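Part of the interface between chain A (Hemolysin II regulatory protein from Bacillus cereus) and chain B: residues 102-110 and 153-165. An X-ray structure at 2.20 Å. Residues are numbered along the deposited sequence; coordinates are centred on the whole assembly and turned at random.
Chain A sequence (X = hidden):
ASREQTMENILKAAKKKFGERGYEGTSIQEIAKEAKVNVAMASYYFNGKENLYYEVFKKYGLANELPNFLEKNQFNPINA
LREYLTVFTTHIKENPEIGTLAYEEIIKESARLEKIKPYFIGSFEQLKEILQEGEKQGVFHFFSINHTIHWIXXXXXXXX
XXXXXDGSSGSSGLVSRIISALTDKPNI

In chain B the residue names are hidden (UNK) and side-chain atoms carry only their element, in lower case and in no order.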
# COMPACT_ATOMS: atom_id res chain seq x y z
N ALA A 102 3.86 -8.47 -3.05
CA ALA A 102 2.56 -8.79 -2.48
C ALA A 102 1.66 -7.53 -2.41
O ALA A 102 0.47 -7.58 -2.74
CB ALA A 102 2.72 -9.41 -1.10
N TYR A 103 2.22 -6.41 -1.99
CA TYR A 103 1.43 -5.17 -1.87
C TYR A 103 0.89 -4.71 -3.25
O TYR A 103 -0.25 -4.21 -3.38
CB TYR A 103 2.24 -4.06 -1.19
CG TYR A 103 1.41 -3.10 -0.33
CD1 TYR A 103 1.23 -3.32 1.03
CD2 TYR A 103 0.79 -2.00 -0.89
CE1 TYR A 103 0.48 -2.48 1.79
CE2 TYR A 103 0.05 -1.12 -0.13
CZ TYR A 103 -0.10 -1.37 1.22
OH TYR A 103 -0.84 -0.50 1.98
N GLU A 104 1.72 -4.90 -4.28
CA GLU A 104 1.30 -4.61 -5.63
C GLU A 104 0.11 -5.50 -6.02
O GLU A 104 -0.94 -5.01 -6.44
CB GLU A 104 2.48 -4.84 -6.59
CG GLU A 104 2.35 -4.07 -7.92
CD GLU A 104 3.23 -4.61 -9.03
OE1 GLU A 104 4.15 -5.41 -8.77
OE2 GLU A 104 3.00 -4.23 -10.19
N GLU A 105 0.26 -6.81 -5.87
CA GLU A 105 -0.81 -7.72 -6.28
C GLU A 105 -2.08 -7.39 -5.53
O GLU A 105 -3.18 -7.50 -6.07
CB GLU A 105 -0.40 -9.17 -6.04
CG GLU A 105 0.98 -9.54 -6.61
CD GLU A 105 0.95 -9.75 -8.12
OE1 GLU A 105 0.06 -9.20 -8.79
OE2 GLU A 105 1.85 -10.46 -8.64
N ILE A 106 -1.91 -6.99 -4.27
CA ILE A 106 -3.02 -6.66 -3.40
C ILE A 106 -3.74 -5.39 -3.86
O ILE A 106 -4.95 -5.41 -4.02
CB ILE A 106 -2.56 -6.43 -1.96
CG1 ILE A 106 -2.00 -7.70 -1.33
CG2 ILE A 106 -3.71 -5.84 -1.09
CD1 ILE A 106 -1.43 -7.45 0.04
N ILE A 107 -3.02 -4.29 -4.04
CA ILE A 107 -3.71 -3.05 -4.42
C ILE A 107 -4.28 -3.12 -5.83
O ILE A 107 -5.21 -2.39 -6.16
CB ILE A 107 -2.85 -1.76 -4.26
CG1 ILE A 107 -1.68 -1.75 -5.26
CG2 ILE A 107 -2.40 -1.65 -2.86
CD1 ILE A 107 -0.93 -0.45 -5.29
N LYS A 108 -3.73 -4.01 -6.65
CA LYS A 108 -4.24 -4.24 -8.01
C LYS A 108 -5.24 -5.37 -8.02
O LYS A 108 -5.84 -5.66 -9.05
CB LYS A 108 -3.09 -4.60 -8.95
CG LYS A 108 -2.05 -3.51 -9.07
CD LYS A 108 -1.25 -3.66 -10.34
CE LYS A 108 -0.14 -2.64 -10.38
NZ LYS A 108 0.89 -3.09 -11.33
N GLU A 109 -5.41 -6.03 -6.87
CA GLU A 109 -6.31 -7.16 -6.80
C GLU A 109 -6.12 -8.05 -8.03
O GLU A 109 -7.07 -8.43 -8.71
CB GLU A 109 -7.77 -6.69 -6.68
CG GLU A 109 -8.75 -7.85 -6.52
CD GLU A 109 -10.14 -7.44 -6.06
OE1 GLU A 109 -10.68 -6.41 -6.53
OE2 GLU A 109 -10.71 -8.18 -5.23
N SER A 110 -4.86 -8.40 -8.31
CA SER A 110 -4.57 -9.22 -9.50
C SER A 110 -5.09 -10.66 -9.33
O SER A 110 -5.48 -11.06 -8.23
CB SER A 110 -3.07 -9.24 -9.78
OG SER A 110 -2.38 -10.03 -8.82
N UNK B 153 -3.43 7.79 5.74
CA UNK B 153 -3.22 8.04 4.31
C UNK B 153 -2.91 6.72 3.59
O UNK B 153 -3.32 6.50 2.46
c UNK B 153 -2.49 10.40 4.75
o UNK B 153 -0.86 8.65 4.58
c UNK B 153 -2.12 9.10 4.06
N UNK B 154 -2.19 5.85 4.28
CA UNK B 154 -1.89 4.52 3.80
C UNK B 154 -3.15 3.69 3.45
O UNK B 154 -3.22 3.04 2.40
c UNK B 154 -1.07 3.82 4.87
o UNK B 154 -0.55 2.58 4.42
N UNK B 155 -4.14 3.68 4.31
CA UNK B 155 -5.31 2.87 4.00
C UNK B 155 -6.27 3.59 3.07
O UNK B 155 -7.01 2.91 2.35
c UNK B 155 -6.06 2.30 5.28
c UNK B 155 -6.67 3.39 6.15
c UNK B 155 -5.11 1.52 6.16
c UNK B 155 -7.49 2.79 7.40
N UNK B 156 -6.29 4.93 3.04
CA UNK B 156 -7.22 5.63 2.10
C UNK B 156 -6.73 5.64 0.64
O UNK B 156 -7.52 5.64 -0.32
c UNK B 156 -6.35 8.03 2.44
c UNK B 156 -8.14 7.12 3.94
c UNK B 156 -7.57 7.09 2.53
N UNK B 157 -5.42 5.64 0.48
CA UNK B 157 -4.79 5.77 -0.80
C UNK B 157 -4.71 4.39 -1.52
O UNK B 157 -4.47 4.33 -2.70
c UNK B 157 -2.31 6.58 -1.57
c UNK B 157 -2.87 7.27 -2.79
c UNK B 157 -3.40 6.35 -0.54
c UNK B 157 -1.24 7.45 -0.92
N UNK B 158 -4.93 3.29 -0.79
CA UNK B 158 -4.87 1.94 -1.34
C UNK B 158 -6.02 1.10 -0.82
O UNK B 158 -5.84 0.15 -0.09
c UNK B 158 -3.54 1.30 -0.99
c UNK B 158 -0.56 3.60 -0.80
c UNK B 158 -2.08 2.34 -2.72
c UNK B 158 -0.26 3.78 -2.16
c UNK B 158 -1.02 3.16 -3.11
c UNK B 158 -1.62 2.80 -0.44
c UNK B 158 -2.37 2.15 -1.39
N UNK B 159 -7.23 1.48 -1.19
CA UNK B 159 -8.42 0.88 -0.59
C UNK B 159 -8.64 -0.59 -0.94
O UNK B 159 -9.47 -1.25 -0.32
c UNK B 159 -7.56 2.58 -2.12
c UNK B 159 -8.98 2.31 -2.44
c UNK B 159 -9.55 1.75 -1.17
N UNK B 160 -7.96 -1.12 -1.96
CA UNK B 160 -8.12 -2.53 -2.28
C UNK B 160 -7.52 -3.38 -1.17
O UNK B 160 -8.01 -4.50 -0.92
c UNK B 160 -9.50 -2.88 -5.11
c UNK B 160 -9.90 -2.59 -6.56
c UNK B 160 -7.46 -2.89 -3.63
n UNK B 160 -10.88 -3.59 -7.09
c UNK B 160 -8.14 -2.28 -4.86
N UNK B 161 -6.49 -2.85 -0.50
CA UNK B 161 -5.88 -3.56 0.63
C UNK B 161 -6.93 -3.97 1.66
O UNK B 161 -6.93 -5.07 2.21
c UNK B 161 -4.82 -2.69 1.29
c UNK B 161 -3.61 -4.47 4.44
c UNK B 161 -4.40 -3.76 3.53
c UNK B 161 -2.34 -4.87 4.07
c UNK B 161 -3.94 -3.44 2.26
c UNK B 161 -1.86 -4.57 2.80
c UNK B 161 -2.66 -3.83 1.89
N UNK B 162 -7.86 -3.08 1.91
CA UNK B 162 -8.91 -3.37 2.87
C UNK B 162 -9.62 -4.66 2.56
O UNK B 162 -9.95 -5.44 3.46
c UNK B 162 -12.88 -1.23 5.12
n UNK B 162 -13.73 -2.44 5.16
c UNK B 162 -11.11 -2.54 3.81
c UNK B 162 -11.93 -1.25 3.92
c UNK B 162 -9.97 -2.26 2.86
N UNK B 163 -9.91 -4.86 1.28
CA UNK B 163 -10.73 -6.00 0.86
C UNK B 163 -9.93 -7.33 0.99
O UNK B 163 -10.46 -8.38 1.33
c UNK B 163 -11.19 -5.76 -0.57
c UNK B 163 -11.53 -6.99 -1.35
c UNK B 163 -12.18 -6.63 -2.69
n UNK B 163 -13.90 -7.46 -4.34
c UNK B 163 -13.02 -7.81 -3.18
N UNK B 164 -8.65 -7.25 0.71
CA UNK B 164 -7.78 -8.37 0.89
C UNK B 164 -7.71 -8.72 2.37
O UNK B 164 -7.84 -9.88 2.75
c UNK B 164 -3.89 -10.75 0.72
c UNK B 164 -3.16 -10.31 1.81
c UNK B 164 -4.95 -10.00 0.27
c UNK B 164 -6.40 -7.99 0.36
c UNK B 164 -4.54 -8.38 1.95
c UNK B 164 -3.49 -9.12 2.42
c UNK B 164 -5.29 -8.82 0.87
N UNK B 165 -7.53 -7.72 3.23
CA UNK B 165 -7.33 -8.04 4.65
C UNK B 165 -8.64 -8.38 5.40
O UNK B 165 -8.63 -9.16 6.35
c UNK B 165 -7.37 -5.72 5.56
c UNK B 165 -5.07 -8.47 6.74
c UNK B 165 -6.53 -6.94 5.39
c UNK B 165 -6.08 -7.41 6.76
O HOH W 1 -3.30 0.31 2.52
O HOH W 2 -7.36 -6.65 -2.77
O HOH W 3 -6.02 0.05 -3.84

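Position 153 carries one carbon bearing an oxygen and a carbon, out of reach of chain A, and is T153(B). Position 154 has a single carbon followed by an oxygen that lies 3.9 Å from OH of Y103(A): S154(B). The link between the two residues runs instead through a water, which sits 2.6 Å from OH of Y103(A) and donates to O of S154(B) at 2.7 Å.

At 155, four carbons fork at the first, one arm being two carbons long, and CB points away from chain A; this is I155(B). Position 156, one carbon carrying two more, is V156(B), and position 157, four carbons forked at the second, is L157(B); neither reaches chain A.

Position 158 shows one carbon and a six-carbon ring without oxygen. Its first carbon, CB, packs 3.7 Å from CG2 of I107(A), while the Y103(A) ring turns its edge toward the face of the six-carbon ring, the planes at 85° and the centroids 6.0 Å apart; this is F158(B). At 159 three carbons close a ring onto the backbone nitrogen, which identifies P159(B); its CA-to-CB bond points away from chain A.

Position 160 has four carbons in a row ending in nitrogen, 2.9 Å from OE1 of E109(A): K160(B), whose NZ donates a hydrogen bond to that OE1 within a salt bridge. Its aliphatic part lies against backbone carbonyls, CB 3.6 Å from O of I106(A) and CG 3.2 Å from O of I107(A).

At 161 there is again one carbon and a six-carbon ring. One ring carbon lies 3.3 Å from CE1 of Y103(A), with the ring planes at 33°, and another is 3.7 Å from CG2 of I106(A): F161(B). Positions 162 and 163 each have four carbons in a row and a nitrogen. The CA-to-CB bond of 162 points away from chain A, and the nitrogen of 163 forms a salt bridge with OE2 of E109(A) at 3.4 Å; they are K162(B) and K163(B).

Position 164 has another carbon with a six-carbon ring; CD1 of I106(A) sits over its face, 3.7 Å from the ring centroid, as a CH-pi contact, and the residue is F164(B). Position 165, four carbons forked at the first with one two-carbon arm, is I165(B), without contact.

The helices cross at 99°; the closest backbone approach is between CA of I107(A) and CA of K160(B), 4.9 Å. Y103(A), I106(A) and I107(A) pack against three phenylalanines. Beyond the last helical turn, a Schellman motif with positive phi at E109(A), that residue's carboxylate engages K160(B) and K163(B). Another water bridges the backbones, donating to O of I106(A) and O of K160(B).

Chain B 153-165: TSIVLFPKFKKFI
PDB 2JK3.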